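Xyloglucan-specific endo-beta-1,4-glucanase BoGH5A (Bacteroides ovatus, PDB 3ZMR) hydrolyses internal beta-1,4-glucosidic linkages in the backbone of xyloglucan, with retention of anomeric configuration, to release xyloglucan oligosaccharides. Local coordinates at residues A[168-173]-A[210-215]. Sequence-based numbering, arbitrary orientation.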
loop_
_atom_site.group_PDB
_atom_site.type_symbol
_atom_site.label_atom_id
_atom_site.label_comp_id
_atom_site.label_asym_id
_atom_site.label_seq_id
_atom_site.Cartn_x
_atom_site.Cartn_y
_atom_site.Cartn_z
ATOM N N PHE A 168 21.851 -4.500 3.465
ATOM C CA PHE A 168 20.441 -4.102 3.413
ATOM C C PHE A 168 20.219 -2.924 4.339
ATOM O O PHE A 168 20.752 -2.888 5.442
ATOM C CB PHE A 168 19.538 -5.243 3.821
ATOM C CG PHE A 168 19.608 -6.410 2.899
ATOM C CD1 PHE A 168 18.963 -6.363 1.687
ATOM C CD2 PHE A 168 20.352 -7.542 3.218
ATOM C CE1 PHE A 168 19.004 -7.427 0.822
ATOM C CE2 PHE A 168 20.388 -8.619 2.341
ATOM C CZ PHE A 168 19.716 -8.563 1.147
ATOM N N ASP A 169 19.368 -2.000 3.900
ATOM C CA ASP A 169 19.059 -0.840 4.725
ATOM C C ASP A 169 17.620 -0.742 5.236
ATOM O O ASP A 169 17.310 0.146 6.020
ATOM C CB ASP A 169 19.480 0.431 4.017
ATOM C CG ASP A 169 21.011 0.546 3.915
ATOM O OD1 ASP A 169 21.760 0.272 4.912
ATOM O OD2 ASP A 169 21.471 0.866 2.835
ATOM N N VAL A 170 16.757 -1.653 4.781
ATOM C CA VAL A 170 15.327 -1.671 5.150
ATOM C C VAL A 170 14.900 -3.082 5.512
ATOM O O VAL A 170 15.280 -4.034 4.835
ATOM C CB VAL A 170 14.411 -1.242 3.965
ATOM C CG1 VAL A 170 12.941 -1.175 4.384
ATOM C CG2 VAL A 170 14.844 0.060 3.364
ATOM N N VAL A 171 14.078 -3.204 6.533
ATOM C CA VAL A 171 13.402 -4.475 6.827
ATOM C C VAL A 171 11.895 -4.215 6.885
ATOM O O VAL A 171 11.443 -3.238 7.506
ATOM C CB VAL A 171 13.919 -5.162 8.110
ATOM C CG1 VAL A 171 13.709 -4.333 9.373
ATOM C CG2 VAL A 171 13.321 -6.547 8.272
ATOM N N ARG A 172 11.130 -5.039 6.173
ATOM C CA ARG A 172 9.677 -5.091 6.322
ATOM C C ARG A 172 9.341 -6.243 7.253
ATOM O O ARG A 172 9.834 -7.370 7.078
ATOM C CB ARG A 172 9.012 -5.281 4.953
ATOM C CG ARG A 172 7.492 -5.395 4.978
ATOM C CD ARG A 172 6.937 -5.308 3.586
ATOM N NE ARG A 172 5.496 -5.434 3.425
ATOM C CZ ARG A 172 4.859 -6.567 3.115
ATOM N NH1 ARG A 172 5.495 -7.726 3.057
ATOM N NH2 ARG A 172 3.559 -6.555 2.852
ATOM N N ILE A 173 8.562 -5.917 8.284
ATOM C CA ILE A 173 8.110 -6.830 9.331
ATOM C C ILE A 173 6.597 -6.955 9.196
ATOM O O ILE A 173 5.852 -6.116 9.719
ATOM C CB ILE A 173 8.513 -6.350 10.734
ATOM C CG1 ILE A 173 10.015 -6.102 10.819
ATOM C CG2 ILE A 173 8.060 -7.344 11.798
ATOM C CD1 ILE A 173 10.517 -5.602 12.166
ATOM N N TYR A 210 15.980 1.031 8.398
ATOM C CA TYR A 210 14.586 1.449 8.234
ATOM C C TYR A 210 13.695 0.270 8.523
ATOM O O TYR A 210 14.027 -0.862 8.161
ATOM C CB TYR A 210 14.311 1.982 6.829
ATOM C CG TYR A 210 14.909 3.343 6.533
ATOM C CD1 TYR A 210 14.190 4.498 6.760
ATOM C CD2 TYR A 210 16.176 3.458 5.975
ATOM C CE1 TYR A 210 14.714 5.742 6.472
ATOM C CE2 TYR A 210 16.721 4.695 5.714
ATOM C CZ TYR A 210 15.976 5.841 5.980
ATOM O OH TYR A 210 16.501 7.090 5.701
ATOM N N VAL A 211 12.539 0.532 9.139
ATOM C CA VAL A 211 11.600 -0.518 9.535
ATOM C C VAL A 211 10.212 -0.180 9.021
ATOM O O VAL A 211 9.760 0.945 9.204
ATOM C CB VAL A 211 11.559 -0.730 11.053
ATOM C CG1 VAL A 211 10.529 -1.784 11.417
ATOM C CG2 VAL A 211 12.975 -1.083 11.554
ATOM N N ILE A 212 9.560 -1.129 8.374
ATOM C CA ILE A 212 8.184 -1.050 7.957
ATOM C C ILE A 212 7.362 -2.087 8.729
ATOM O O ILE A 212 7.717 -3.281 8.716
ATOM C CB ILE A 212 8.032 -1.322 6.446
ATOM C CG1 ILE A 212 8.781 -0.310 5.582
ATOM C CG2 ILE A 212 6.559 -1.362 6.058
ATOM C CD1 ILE A 212 9.073 -0.785 4.169
ATOM N N ILE A 213 6.307 -1.668 9.419
ATOM C CA ILE A 213 5.331 -2.595 10.028
ATOM C C ILE A 213 3.986 -2.433 9.337
ATOM O O ILE A 213 3.621 -1.322 8.929
ATOM C CB ILE A 213 5.190 -2.418 11.548
ATOM C CG1 ILE A 213 4.781 -0.995 11.931
ATOM C CG2 ILE A 213 6.485 -2.839 12.234
ATOM C CD1 ILE A 213 4.489 -0.829 13.409
ATOM N N ASN A 214 3.241 -3.515 9.206
ATOM C CA ASN A 214 1.930 -3.490 8.587
ATOM C C ASN A 214 0.886 -4.189 9.456
ATOM O O ASN A 214 1.151 -4.572 10.599
ATOM C CB ASN A 214 1.982 -4.042 7.170
ATOM C CG ASN A 214 2.015 -5.556 7.107
ATOM O OD1 ASN A 214 2.052 -6.247 8.130
ATOM N ND2 ASN A 214 2.083 -6.079 5.903
ATOM N N ILE A 215 -0.328 -4.281 8.932
ATOM C CA ILE A 215 -1.291 -5.326 9.339
ATOM C C ILE A 215 -1.399 -6.248 8.115
ATOM O O ILE A 215 -1.776 -5.823 7.034
ATOM C CB ILE A 215 -2.672 -4.775 9.738
ATOM C CG1 ILE A 215 -2.578 -3.802 10.914
ATOM C CG2 ILE A 215 -3.571 -5.963 10.099
ATOM C CD1 ILE A 215 -3.903 -3.150 11.229
HETATM O O HOH W 1 2.162 -4.087 3.456
#
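Val170 through Ile173 pair with Tyr210 through Ile213 as neighbouring parallel strands, their axes 4.7 Å apart and inclined by 16°. Four backbone hydrogen bonds form the ladder: Tyr210 N to Asp169 O, Val171 N to Tyr210 O, Ile212 N to Val171 O and, the straightest, Ile173 N to Ile212 O (2.8 Å). The side chains of Val171, Ile173, Val211 and Ile213 share one face, where all but Ile173 touch helix 191-206. Val171 and Val211 stand side by side there, CG1 to CG2 4.0 Å, while Ile173 CD1 reaches obliquely back to Val211 CG1 at 3.9 Å. On the barrel's interior, Val170 CG1 meets Ile212 CD1 (3.9 Å), and near the strand beginnings the Tyr210 ring turns its edge to Asp169 O, CD2 lying 3.5 Å from that oxygen. Further along, Arg172 leaves its strand with CG anti to the backbone N (chi1 178°) and stays extended to NE. Its NH2 and Asn214 ND2 donate to one water, 2.9 Å from NH2 and 3.2 Å from ND2, with guanidinium and amide planes 79° apart. Asn214 OD1 also accepts from Val175 N, and ND2 bonds His216 ND1. Arg172 NH1 binds Glu395, the inferred nucleophile, and Asn127, NE binds Glu334, and NH2 substrate-binding Asn261. Adjacent parallel strands joined through helix 191-206, with polar residues gathered at their C-terminal ends beside the bound glycan, exemplify the (beta/alpha)8 barrel of family 5 glycoside hydrolases.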